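Local coordinates for Cwp19 (Clostridioides difficile, PDB 5OQ3), which is a cell-wall protein whose functional region, a TIM-barrel glycoside hydrolase domain, probably cleaves peptidoglycan sugar chains, with N-acetylmuramoyl-L-alanine amidase activity also possible, at residues Arg276-Lys280 with Glu312-Val318; Pro289-Trp293 with Leu305-Trp309; Ile343-Val347 with Asp376-Leu380. All blocks are in the same frame, centred on the assembly; numbering follows the deposited sequence.

Interaction 1 (Arg276-Lys280 with Glu312-Val318); sequences RAWIK and EVKGTNV
The salt bridge between Arg276 and Glu312 is set up by their side-chain torsions: the arginine runs out with CG opposite its backbone N (chi1 173°) and bends only at chi3, while the glutamate folds back at chi2 (-61°) so that its carboxylate turns to the guanidinium. The grip is side-on, one nitrogen to each oxygen. Arg276 NE donates to Glu312 OE1 at 2.9 Å, almost straight and on the syn side of that oxygen. Arg276 NH2 reaches Glu312 OE2 at 2.9 Å from above the carboxylate plane, a more bent bond. The arginine's remaining nitrogen, NH1, bonds to Thr258 OG1, so both ends of the guanidinium are held. Further along, Ile279 points into the other segment: its CG2 lies 3.8 Å from Thr316 CG2, and its CD1 is 4.1 Å from Val313 CG1. Lys280 curls back through bends at chi2 and chi3, laying NZ 3.6 Å from Thr316 CG2, a contact with a methyl group. Thr316 closes a type II turn from Val313, whose carbonyl O accepts from both Thr316 N and OG1; the hydroxyl in turn accepts from Val318 N in an ST turn. The contact thus joins helix 275-280 to the C-terminal end of helix 302-313 and the turn leading into barrel strand 319-324, with helix 214-236 packed against Ala277 and Trp278.

Interaction 2 (Pro289-Trp293 with Leu305-Trp309); sequences PQLYW and LVAWW
The loop that follows barrel strand 286-287 packs against helix 302-313 through Pro289, Leu291 and Trp293, which meet Leu305, Val306 and Trp309 in a wholly apolar contact. Pro289 lies over one face of the Trp309 indole: CB sits 3.6 Å from the centroid of the five-membered ring, 16° off its normal, a CH-pi contact. Pro289 CG extends the overlap, 3.7 Å from Trp309 CD2. Trp308 CZ3 lies against the opposite indole face, so the ring is sandwiched between its helix neighbour and the proline. Its NE1 donates to the carbonyl of Gly248, a bond that helps fix the ring's rotation. In the (beta/alpha)8 barrel, this is the loop after the sixth strand, lying against the helix that leads to the seventh, 319-324; Pro289 and Leu291 also form backbone hydrogen bonds with Gly323 of that strand. With CG anti to the carbonyl carbon (chi1 -55°), Leu291 sends both methyls to the helix. Leu291 CD1 meets Val306 CG1 at 3.7 Å, whereas Leu291 CD2 approaches the pyrrole side of Trp309, 3.8 Å from Trp309 NE1, and lies 4.0 Å from Leu305 CB. At the far end of the loop segment, Trp293 brings the benzene part of its indole to Leu305, whose CD1 lies 3.6 Å from Trp293 CZ3 and meets the ring obliquely.

Interaction 3 (Ile343-Val347 with Asp376-Leu380); sequences IVQQV and DLKSL
Leu380 spreads its two methyls over Val347, with CD1 3.9 Å from Val347 CB and CD2 4.0 Å from Val347 CG1. Leu380 CD2 also reaches Val344 CG1, one turn earlier in its helix, at 4.1 Å. At the other end of the contact, the CB of Asp376 rests against two methyls, Ile343 CG2 and Val344 CG2, each 3.8 Å away. With CG anti to the carbonyl carbon (chi1 -75°), the Asp376 carboxylate is carried alongside Val344 CG2, and OD2 takes a hydrogen bond from a water that in turn accepts from Val344 N, 3.0 Å from the water oxygen. This water links the carboxylate to the first turn of helix 343-350. Ser379 OG donates to Asp376 O at 2.7 Å, an oxygen that also accepts from Leu380 N. Deeper in, Ile343, Val347 and Leu377 all touch Tyr361 of strand 356-361. The two helix segments run roughly parallel: their axes approach to 10.0 Å, with 30° between their directions, as neighbouring outer helices of a TIM barrel do, here one before and one after the eighth strand, 356-361, in the chain.

How the interactions relate
All three contacts involve the helices that surround the closed eight-stranded barrel in the last third of the chain, interaction 2 together with the loop after the sixth strand. Interactions 1 and 2 share helix 302-313 and touch: Arg276 NH2 lies 3.6 Å from Trp308 CZ2, and Ile279 CD1 lies 4.2 Å from Trp309 CZ3; their centres are about 15 Å apart. In sequence, both segments of interaction 2 fall between those of interaction 1. Interaction 3 comes later in the chain, its centre about 16 Å from that of interaction 2, and meets it where Gln346 NE2 makes a weak hydrogen bond to Trp293 O. Interactions 1 and 3 do not touch, with nearest atoms about 15 Å apart.

Interaction 1 (Arg276-Lys280 with Glu312-Val318)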
ATOM      1  N   ARG A 276      -8.826 -13.032  -2.130  1.00  8.50           N
ATOM      2  CA  ARG A 276      -9.086 -14.382  -1.624  1.00  8.31           C
ATOM      3  C   ARG A 276      -8.042 -15.360  -2.097  1.00  8.68           C
ATOM      4  O   ARG A 276      -7.610 -16.211  -1.321  1.00 10.01           O
ATOM      5  CB  ARG A 276     -10.496 -14.824  -2.004  1.00  9.44           C
ATOM      6  CG  ARG A 276     -10.734 -16.275  -1.641  1.00 11.49           C
ATOM      7  CD  ARG A 276     -12.162 -16.725  -1.913  1.00 12.91           C
ATOM      8  NE  ARG A 276     -13.068 -16.098  -0.974  1.00 13.77           N
ATOM      9  CZ  ARG A 276     -14.389 -16.187  -1.036  1.00 13.27           C
ATOM     10  NH1 ARG A 276     -14.972 -16.885  -2.005  1.00 14.86           N
ATOM     11  NH2 ARG A 276     -15.144 -15.615  -0.123  1.00 16.42           N
ATOM     12  N   ALA A 277      -7.672 -15.315  -3.370  1.00  8.00           N
ATOM     13  CA  ALA A 277      -6.632 -16.211  -3.865  1.00  8.47           C
ATOM     14  C   ALA A 277      -5.333 -15.979  -3.143  1.00  7.47           C
ATOM     15  O   ALA A 277      -4.582 -16.937  -2.866  1.00  8.66           O
ATOM     16  CB  ALA A 277      -6.457 -15.984  -5.392  1.00  8.47           C
ATOM     17  N   TRP A 278      -4.967 -14.742  -2.879  1.00  6.80           N
ATOM     18  CA  TRP A 278      -3.725 -14.447  -2.204  1.00  6.90           C
ATOM     19  C   TRP A 278      -3.708 -15.126  -0.846  1.00  7.10           C
ATOM     20  O   TRP A 278      -2.687 -15.660  -0.409  1.00  8.28           O
ATOM     21  CB  TRP A 278      -3.529 -12.953  -2.005  1.00  7.32           C
ATOM     22  CG  TRP A 278      -3.665 -12.092  -3.193  1.00  7.33           C
ATOM     23  CD1 TRP A 278      -3.613 -12.435  -4.513  1.00  7.68           C
ATOM     24  CD2 TRP A 278      -3.843 -10.680  -3.150  1.00  7.21           C
ATOM     25  NE1 TRP A 278      -3.816 -11.346  -5.297  1.00  7.62           N
ATOM     26  CE2 TRP A 278      -3.931 -10.238  -4.480  1.00  7.77           C
ATOM     27  CE3 TRP A 278      -3.937  -9.733  -2.104  1.00  7.15           C
ATOM     28  CZ2 TRP A 278      -4.160  -8.901  -4.794  1.00  7.82           C
ATOM     29  CZ3 TRP A 278      -4.145  -8.433  -2.419  1.00  7.28           C
ATOM     30  CH2 TRP A 278      -4.219  -8.002  -3.741  1.00  8.99           C
ATOM     31  N   ILE A 279      -4.808 -15.047  -0.145  1.00  8.43           N
ATOM     32  CA  ILE A 279      -4.941 -15.632   1.180  1.00  9.41           C
ATOM     33  C   ILE A 279      -4.905 -17.141   1.102  1.00 10.97           C
ATOM     34  O   ILE A 279      -4.128 -17.794   1.825  1.00 13.02           O
ATOM     35  CB  ILE A 279      -6.223 -15.109   1.883  1.00 10.20           C
ATOM     36  CG1 ILE A 279      -6.117 -13.615   2.168  1.00 10.60           C
ATOM     37  CG2 ILE A 279      -6.526 -15.899   3.158  1.00 12.41           C
ATOM     38  CD1 ILE A 279      -7.419 -12.958   2.501  1.00 12.44           C
ATOM     39  N   LYS A 280      -5.676 -17.722   0.212  1.00 10.92           N
ATOM     40  CA  LYS A 280      -5.785 -19.165   0.161  1.00 12.62           C
ATOM     41  C   LYS A 280      -4.512 -19.824  -0.277  1.00 12.04           C
ATOM     42  O   LYS A 280      -4.204 -20.915   0.169  1.00 14.95           O
ATOM     43  CB  LYS A 280      -6.999 -19.552  -0.674  1.00 15.69           C
ATOM     44  CG  LYS A 280      -8.324 -19.001  -0.077  1.00 23.11           C
ATOM     45  CD  LYS A 280      -8.912 -19.801   1.071  1.00 33.34           C
ATOM     46  CE  LYS A 280      -8.352 -19.518   2.448  1.00 35.00           C
ATOM     47  NZ  LYS A 280      -8.532 -20.745   3.300  1.00 39.93           N
ATOM     48  N   GLU A 312     -12.544 -14.667   6.134  1.00 11.73           N
ATOM     49  CA  GLU A 312     -11.599 -14.974   5.029  1.00 11.72           C
ATOM     50  C   GLU A 312     -10.270 -15.527   5.485  1.00 10.74           C
ATOM     51  O   GLU A 312      -9.719 -16.380   4.798  1.00 12.63           O
ATOM     52  CB  GLU A 312     -11.335 -13.725   4.175  1.00 13.49           C
ATOM     53  CG  GLU A 312     -12.424 -13.302   3.234  1.00 15.29           C
ATOM     54  CD  GLU A 312     -12.727 -14.398   2.204  1.00 16.64           C
ATOM     55  OE1 GLU A 312     -11.903 -14.690   1.285  1.00 19.12           O
ATOM     56  OE2 GLU A 312     -13.781 -14.974   2.348  1.00 16.30           O
ATOM     57  N   VAL A 313      -9.723 -15.030   6.606  1.00 10.37           N
ATOM     58  CA  VAL A 313      -8.422 -15.507   7.055  1.00 10.20           C
ATOM     59  C   VAL A 313      -8.472 -16.668   8.035  1.00 11.76           C
ATOM     60  O   VAL A 313      -7.423 -17.242   8.375  1.00 13.39           O
ATOM     61  CB  VAL A 313      -7.552 -14.369   7.619  1.00 10.35           C
ATOM     62  CG1 VAL A 313      -7.375 -13.260   6.569  1.00 10.71           C
ATOM     63  CG2 VAL A 313      -8.165 -13.800   8.898  1.00 11.15           C
ATOM     64  N   LYS A 314      -9.671 -17.049   8.456  1.00 14.60           N
ATOM     65  CA  LYS A 314      -9.823 -18.076   9.455  1.00 16.98           C
ATOM     66  C   LYS A 314      -9.206 -19.353   8.917  1.00 19.06           C
ATOM     67  O   LYS A 314      -9.385 -19.713   7.771  1.00 21.58           O
ATOM     68  CB  LYS A 314     -11.330 -18.243   9.791  1.00 21.12           C
ATOM     69  CG  LYS A 314     -11.601 -19.069  11.019  1.00 25.23           C
ATOM     70  CD  LYS A 314     -13.092 -19.077  11.354  1.00 28.03           C
ATOM     71  CE  LYS A 314     -13.437 -20.288  12.211  1.00 35.39           C
ATOM     72  NZ  LYS A 314     -14.858 -20.263  12.663  1.00 41.55           N
ATOM     73  N   GLY A 315      -8.420 -20.011   9.757  1.00 20.14           N
ATOM     74  CA  GLY A 315      -7.748 -21.232   9.385  1.00 23.76           C
ATOM     75  C   GLY A 315      -6.519 -21.073   8.521  1.00 24.08           C
ATOM     76  O   GLY A 315      -5.975 -22.046   8.069  1.00 29.99           O
ATOM     77  N   THR A 316      -6.098 -19.835   8.256  1.00 18.38           N
ATOM     78  CA  THR A 316      -4.859 -19.592   7.498  1.00 15.78           C
ATOM     79  C   THR A 316      -3.851 -18.964   8.454  1.00 15.93           C
ATOM     80  O   THR A 316      -4.182 -18.587   9.582  1.00 17.72           O
ATOM     81  CB  THR A 316      -5.069 -18.600   6.305  1.00 14.92           C
ATOM     82  OG1 THR A 316      -5.177 -17.247   6.787  1.00 13.11           O
ATOM     83  CG2 THR A 316      -6.317 -18.929   5.486  1.00 15.51           C
ATOM     84  N   ASN A 317      -2.620 -18.822   7.986  1.00 14.96           N
ATOM     85  CA  ASN A 317      -1.591 -18.125   8.715  1.00 14.97           C
ATOM     86  C   ASN A 317      -1.424 -16.676   8.276  1.00 12.77           C
ATOM     87  O   ASN A 317      -0.506 -16.027   8.704  1.00 16.23           O
ATOM     88  CB  ASN A 317      -0.281 -18.851   8.545  1.00 18.33           C
ATOM     89  CG  ASN A 317      -0.267 -20.174   9.251  1.00 24.88           C
ATOM     90  OD1 ASN A 317      -0.868 -20.319  10.305  1.00 33.27           O
ATOM     91  ND2 ASN A 317       0.423 -21.144   8.686  1.00 32.23           N
ATOM     92  N   VAL A 318      -2.393 -16.133   7.514  1.00 10.07           N
ATOM     93  CA  VAL A 318      -2.328 -14.737   7.053  1.00  9.99           C
ATOM     94  C   VAL A 318      -2.872 -13.810   8.141  1.00  8.51           C
ATOM     95  O   VAL A 318      -4.004 -13.963   8.612  1.00 11.83           O
ATOM     96  CB  VAL A 318      -3.104 -14.521   5.738  1.00 11.05           C
ATOM     97  CG1 VAL A 318      -3.077 -13.040   5.322  1.00 10.64           C
ATOM     98  CG2 VAL A 318      -2.548 -15.426   4.684  1.00 11.20           C
TER

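Interaction 2 (Pro289-Trp293 with Leu305-Trp309)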
ATOM      1  N   PRO A 289      -7.255  -4.973   4.395  1.00  6.64           N
ATOM      2  CA  PRO A 289      -8.343  -4.401   3.630  1.00  7.13           C
ATOM      3  C   PRO A 289      -8.612  -2.973   4.100  1.00  7.57           C
ATOM      4  O   PRO A 289      -8.641  -2.684   5.306  1.00  8.30           O
ATOM      5  CB  PRO A 289      -9.522  -5.342   3.925  1.00  9.26           C
ATOM      6  CG  PRO A 289      -9.130  -6.049   5.197  1.00 10.15           C
ATOM      7  CD  PRO A 289      -7.653  -6.117   5.225  1.00  7.41           C
ATOM      8  N   GLN A 290      -8.863  -2.084   3.119  1.00  7.01           N
ATOM      9  CA  GLN A 290      -9.122  -0.679   3.416  1.00  8.07           C
ATOM     10  C   GLN A 290     -10.617  -0.497   3.657  1.00  9.09           C
ATOM     11  O   GLN A 290     -11.422  -0.387   2.725  1.00  9.76           O
ATOM     12  CB  GLN A 290      -8.624   0.162   2.227  1.00  8.76           C
ATOM     13  CG  GLN A 290      -7.128   0.066   2.105  1.00  9.10           C
ATOM     14  CD  GLN A 290      -6.543   0.818   0.904  1.00  8.87           C
ATOM     15  OE1 GLN A 290      -7.173   1.630   0.252  1.00 12.30           O
ATOM     16  NE2 GLN A 290      -5.288   0.550   0.638  1.00  9.48           N
ATOM     17  N   LEU A 291     -10.982  -0.520   4.945  1.00  8.87           N
ATOM     18  CA  LEU A 291     -12.377  -0.383   5.347  1.00  9.83           C
ATOM     19  C   LEU A 291     -12.661   1.039   5.725  1.00 10.42           C
ATOM     20  O   LEU A 291     -13.051   1.353   6.862  1.00 10.15           O
ATOM     21  CB  LEU A 291     -12.699  -1.367   6.486  1.00  9.14           C
ATOM     22  CG  LEU A 291     -12.393  -2.850   6.204  1.00 10.09           C
ATOM     23  CD1 LEU A 291     -13.014  -3.702   7.323  1.00 10.69           C
ATOM     24  CD2 LEU A 291     -12.859  -3.314   4.844  1.00 11.26           C
ATOM     25  N   TYR A 292     -12.602   1.900   4.719  1.00 11.60           N
ATOM     26  CA  TYR A 292     -12.706   3.330   4.947  1.00 12.15           C
ATOM     27  C   TYR A 292     -14.151   3.803   4.859  1.00 12.75           C
ATOM     28  O   TYR A 292     -14.473   4.747   4.120  1.00 14.13           O
ATOM     29  CB  TYR A 292     -11.809   4.081   3.946  1.00 12.82           C
ATOM     30  CG  TYR A 292     -10.340   3.717   3.897  1.00 11.89           C
ATOM     31  CD1 TYR A 292      -9.681   3.119   4.966  1.00 10.77           C
ATOM     32  CD2 TYR A 292      -9.581   4.073   2.797  1.00 11.55           C
ATOM     33  CE1 TYR A 292      -8.320   2.878   4.920  1.00  9.93           C
ATOM     34  CE2 TYR A 292      -8.223   3.804   2.740  1.00 11.17           C
ATOM     35  CZ  TYR A 292      -7.587   3.234   3.826  1.00 10.42           C
ATOM     36  OH  TYR A 292      -6.239   2.978   3.799  1.00 12.04           O
ATOM     37  N   TRP A 293     -15.006   3.187   5.671  1.00 12.64           N
ATOM     38  CA  TRP A 293     -16.399   3.518   5.700  1.00 12.26           C
ATOM     39  C   TRP A 293     -16.884   3.499   7.155  1.00 12.75           C
ATOM     40  O   TRP A 293     -16.333   2.794   7.993  1.00 12.48           O
ATOM     41  CB  TRP A 293     -17.197   2.472   4.932  1.00 14.17           C
ATOM     42  CG  TRP A 293     -16.859   2.411   3.457  1.00 15.09           C
ATOM     43  CD1 TRP A 293     -17.170   3.348   2.491  1.00 16.03           C
ATOM     44  CD2 TRP A 293     -16.163   1.366   2.778  1.00 13.96           C
ATOM     45  NE1 TRP A 293     -16.716   2.941   1.270  1.00 16.49           N
ATOM     46  CE2 TRP A 293     -16.101   1.725   1.410  1.00 13.93           C
ATOM     47  CE3 TRP A 293     -15.617   0.142   3.179  1.00 13.50           C
ATOM     48  CZ2 TRP A 293     -15.514   0.906   0.454  1.00 15.29           C
ATOM     49  CZ3 TRP A 293     -15.012  -0.659   2.230  1.00 14.86           C
ATOM     50  CH2 TRP A 293     -14.949  -0.268   0.886  1.00 15.03           C
ATOM     51  N   LEU A 305     -18.208  -5.793   6.976  1.00 11.17           N
ATOM     52  CA  LEU A 305     -16.931  -6.088   6.370  1.00 10.92           C
ATOM     53  C   LEU A 305     -15.897  -6.621   7.346  1.00  9.18           C
ATOM     54  O   LEU A 305     -15.107  -7.507   6.966  1.00 10.54           O
ATOM     55  CB  LEU A 305     -16.442  -4.869   5.590  1.00 10.73           C
ATOM     56  CG  LEU A 305     -17.175  -4.694   4.236  1.00 12.15           C
ATOM     57  CD1 LEU A 305     -17.047  -3.262   3.727  1.00 14.32           C
ATOM     58  CD2 LEU A 305     -16.677  -5.739   3.230  1.00 12.08           C
ATOM     59  N   VAL A 306     -15.846  -6.121   8.578  1.00 10.21           N
ATOM     60  CA  VAL A 306     -14.888  -6.700   9.526  1.00  9.20           C
ATOM     61  C   VAL A 306     -15.175  -8.198   9.720  1.00 10.72           C
ATOM     62  O   VAL A 306     -14.253  -8.997   9.772  1.00 10.91           O
ATOM     63  CB  VAL A 306     -14.792  -5.942  10.871  1.00 12.75           C
ATOM     64  CG1 VAL A 306     -14.123  -4.594  10.722  1.00 13.48           C
ATOM     65  CG2 VAL A 306     -16.104  -5.831  11.587  1.00 14.36           C
ATOM     66  N   ALA A 307     -16.438  -8.558   9.812  1.00 11.20           N
ATOM     67  CA  ALA A 307     -16.829  -9.964   9.950  1.00 11.38           C
ATOM     68  C   ALA A 307     -16.457 -10.808   8.744  1.00 11.28           C
ATOM     69  O   ALA A 307     -15.957 -11.930   8.864  1.00 12.13           O
ATOM     70  CB  ALA A 307     -18.304 -10.075  10.243  1.00 12.94           C
ATOM     71  N   TRP A 308     -16.706 -10.243   7.574  1.00 10.96           N
ATOM     72  CA  TRP A 308     -16.420 -10.947   6.331  1.00  9.92           C
ATOM     73  C   TRP A 308     -14.918 -11.225   6.188  1.00 10.02           C
ATOM     74  O   TRP A 308     -14.501 -12.352   5.870  1.00 10.39           O
ATOM     75  CB  TRP A 308     -16.980 -10.155   5.114  1.00 10.94           C
ATOM     76  CG  TRP A 308     -16.860 -10.960   3.848  1.00 10.73           C
ATOM     77  CD1 TRP A 308     -17.770 -11.879   3.379  1.00 12.49           C
ATOM     78  CD2 TRP A 308     -15.747 -10.955   2.899  1.00 10.85           C
ATOM     79  NE1 TRP A 308     -17.301 -12.424   2.211  1.00 12.56           N
ATOM     80  CE2 TRP A 308     -16.075 -11.891   1.890  1.00 11.77           C
ATOM     81  CE3 TRP A 308     -14.543 -10.255   2.822  1.00 10.53           C
ATOM     82  CZ2 TRP A 308     -15.244 -12.164   0.841  1.00 11.93           C
ATOM     83  CZ3 TRP A 308     -13.727 -10.505   1.772  1.00 11.19           C
ATOM     84  CH2 TRP A 308     -14.071 -11.462   0.786  1.00 11.16           C
ATOM     85  N   TRP A 309     -14.102 -10.210   6.436  1.00  8.84           N
ATOM     86  CA  TRP A 309     -12.658 -10.368   6.348  1.00  8.26           C
ATOM     87  C   TRP A 309     -12.090 -11.275   7.424  1.00  8.97           C
ATOM     88  O   TRP A 309     -11.175 -12.076   7.141  1.00  9.65           O
ATOM     89  CB  TRP A 309     -11.989  -8.997   6.352  1.00  8.29           C
ATOM     90  CG  TRP A 309     -12.116  -8.276   5.038  1.00  8.06           C
ATOM     91  CD1 TRP A 309     -12.887  -7.204   4.748  1.00  8.76           C
ATOM     92  CD2 TRP A 309     -11.420  -8.602   3.840  1.00  7.94           C
ATOM     93  NE1 TRP A 309     -12.729  -6.863   3.425  1.00  8.65           N
ATOM     94  CE2 TRP A 309     -11.822  -7.705   2.856  1.00  8.33           C
ATOM     95  CE3 TRP A 309     -10.453  -9.548   3.524  1.00  9.45           C
ATOM     96  CZ2 TRP A 309     -11.322  -7.734   1.556  1.00  8.60           C
ATOM     97  CZ3 TRP A 309      -9.951  -9.593   2.199  1.00 11.01           C
ATOM     98  CH2 TRP A 309     -10.383  -8.678   1.253  1.00  8.91           C
TER

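Interaction 3 (Ile343-Val347 with Asp376-Leu380)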
ATOM      1  N   ILE A 343     -13.752   6.217  15.812  1.00 12.11           N
ATOM      2  CA  ILE A 343     -12.660   5.260  15.741  1.00 11.00           C
ATOM      3  C   ILE A 343     -12.624   4.332  16.968  1.00 10.96           C
ATOM      4  O   ILE A 343     -12.270   3.162  16.841  1.00 10.84           O
ATOM      5  CB  ILE A 343     -11.307   5.976  15.523  1.00 12.78           C
ATOM      6  CG1 ILE A 343     -10.193   4.984  15.093  1.00 13.16           C
ATOM      7  CG2 ILE A 343     -10.842   6.721  16.753  1.00 13.38           C
ATOM      8  CD1 ILE A 343     -10.496   4.141  13.858  1.00 14.98           C
ATOM      9  N   VAL A 344     -12.969   4.820  18.147  1.00 10.48           N
ATOM     10  CA  VAL A 344     -12.993   3.936  19.313  1.00 10.69           C
ATOM     11  C   VAL A 344     -14.020   2.814  19.103  1.00 10.19           C
ATOM     12  O   VAL A 344     -13.765   1.651  19.387  1.00 10.91           O
ATOM     13  CB  VAL A 344     -13.248   4.732  20.615  1.00 12.49           C
ATOM     14  CG1 VAL A 344     -13.488   3.769  21.765  1.00 13.11           C
ATOM     15  CG2 VAL A 344     -12.045   5.624  20.913  1.00 14.00           C
ATOM     16  N   GLN A 345     -15.192   3.167  18.624  1.00 11.06           N
ATOM     17  CA  GLN A 345     -16.216   2.175  18.304  1.00 11.73           C
ATOM     18  C   GLN A 345     -15.722   1.142  17.276  1.00 10.56           C
ATOM     19  O   GLN A 345     -15.962  -0.072  17.435  1.00 10.35           O
ATOM     20  CB  GLN A 345     -17.472   2.886  17.797  1.00 13.11           C
ATOM     21  CG  GLN A 345     -18.638   1.958  17.532  1.00 12.28           C
ATOM     22  CD  GLN A 345     -19.849   2.650  16.947  1.00 17.13           C
ATOM     23  OE1 GLN A 345     -19.832   3.850  16.727  1.00 20.66           O
ATOM     24  NE2 GLN A 345     -20.884   1.872  16.631  1.00 17.28           N
ATOM     25  N   GLN A 346     -15.065   1.598  16.214  1.00 10.05           N
ATOM     26  CA  GLN A 346     -14.542   0.673  15.231  1.00  9.68           C
ATOM     27  C   GLN A 346     -13.526  -0.274  15.813  1.00  9.61           C
ATOM     28  O   GLN A 346     -13.619  -1.475  15.567  1.00 10.15           O
ATOM     29  CB  GLN A 346     -13.994   1.438  14.013  1.00  8.90           C
ATOM     30  CG  GLN A 346     -15.023   2.189  13.209  1.00 10.74           C
ATOM     31  CD  GLN A 346     -14.553   2.532  11.790  1.00 10.90           C
ATOM     32  OE1 GLN A 346     -13.359   2.463  11.458  1.00 11.72           O
ATOM     33  NE2 GLN A 346     -15.494   2.996  10.969  1.00 12.80           N
ATOM     34  N   VAL A 347     -12.533   0.222  16.541  1.00  9.71           N
ATOM     35  CA  VAL A 347     -11.501  -0.657  17.030  1.00  9.83           C
ATOM     36  C   VAL A 347     -12.028  -1.578  18.131  1.00  9.63           C
ATOM     37  O   VAL A 347     -11.642  -2.725  18.216  1.00 10.12           O
ATOM     38  CB  VAL A 347     -10.258   0.136  17.492  1.00 11.38           C
ATOM     39  CG1 VAL A 347      -9.234  -0.765  18.152  1.00 11.28           C
ATOM     40  CG2 VAL A 347      -9.605   0.826  16.291  1.00 12.13           C
ATOM     41  N   ASP A 376      -8.159   9.637  21.351  1.00 18.85           N
ATOM     42  CA  ASP A 376      -8.860   8.362  21.101  1.00 19.32           C
ATOM     43  C   ASP A 376      -7.889   7.198  20.952  1.00 16.88           C
ATOM     44  O   ASP A 376      -8.087   6.135  21.587  1.00 18.37           O
ATOM     45  CB  ASP A 376      -9.791   8.481  19.910  1.00 20.87           C
ATOM     46  CG  ASP A 376     -11.072   9.263  20.242  1.00 21.73           C
ATOM     47  OD1 ASP A 376     -11.412   9.408  21.421  1.00 26.15           O
ATOM     48  OD2 ASP A 376     -11.749   9.693  19.313  1.00 26.85           O
ATOM     49  N   LEU A 377      -6.817   7.389  20.181  1.00 15.14           N
ATOM     50  CA  LEU A 377      -5.839   6.322  20.049  1.00 14.41           C
ATOM     51  C   LEU A 377      -5.119   6.051  21.371  1.00 15.43           C
ATOM     52  O   LEU A 377      -4.917   4.891  21.719  1.00 14.97           O
ATOM     53  CB  LEU A 377      -4.864   6.587  18.892  1.00 15.70           C
ATOM     54  CG  LEU A 377      -5.331   6.005  17.543  1.00 16.56           C
ATOM     55  CD1 LEU A 377      -6.702   6.501  17.144  1.00 17.37           C
ATOM     56  CD2 LEU A 377      -4.306   6.287  16.455  1.00 18.68           C
ATOM     57  N   LYS A 378      -4.764   7.096  22.123  1.00 17.77           N
ATOM     58  CA  LYS A 378      -4.192   6.871  23.459  1.00 20.36           C
ATOM     59  C   LYS A 378      -5.111   6.000  24.303  1.00 21.77           C
ATOM     60  O   LYS A 378      -4.654   5.074  24.975  1.00 25.35           O
ATOM     61  CB  LYS A 378      -3.922   8.186  24.198  1.00 25.22           C
ATOM     62  CG  LYS A 378      -2.617   8.827  23.798  1.00 31.47           C
ATOM     63  CD  LYS A 378      -2.306  10.063  24.635  1.00 37.71           C
ATOM     64  CE  LYS A 378      -1.539  11.084  23.812  1.00 40.75           C
ATOM     65  NZ  LYS A 378      -1.307  12.356  24.545  1.00 43.73           N
ATOM     66  N   SER A 379      -6.409   6.277  24.269  1.00 21.87           N
ATOM     67  CA  SER A 379      -7.343   5.484  25.084  1.00 24.31           C
ATOM     68  C   SER A 379      -7.451   4.003  24.596  1.00 22.57           C
ATOM     69  O   SER A 379      -7.631   3.084  25.393  1.00 24.42           O
ATOM     70  CB  SER A 379      -8.694   6.173  25.165  1.00 28.39           C
ATOM     71  OG  SER A 379      -9.347   6.106  23.938  1.00 29.50           O
ATOM     72  N   LEU A 380      -7.289   3.767  23.296  1.00 17.25           N
ATOM     73  CA  LEU A 380      -7.286   2.403  22.781  1.00 16.16           C
ATOM     74  C   LEU A 380      -6.001   1.666  23.104  1.00 14.98           C
ATOM     75  O   LEU A 380      -6.034   0.446  23.241  1.00 16.54           O
ATOM     76  CB  LEU A 380      -7.454   2.443  21.263  1.00 14.55           C
ATOM     77  CG  LEU A 380      -8.815   2.910  20.776  1.00 15.19           C
ATOM     78  CD1 LEU A 380      -8.779   3.205  19.286  1.00 14.98           C
ATOM     79  CD2 LEU A 380      -9.890   1.882  21.098  1.00 16.30           C
TER
HETATM   80  O   HOH W   1     -14.027   7.584  18.771  1.00 19.92           O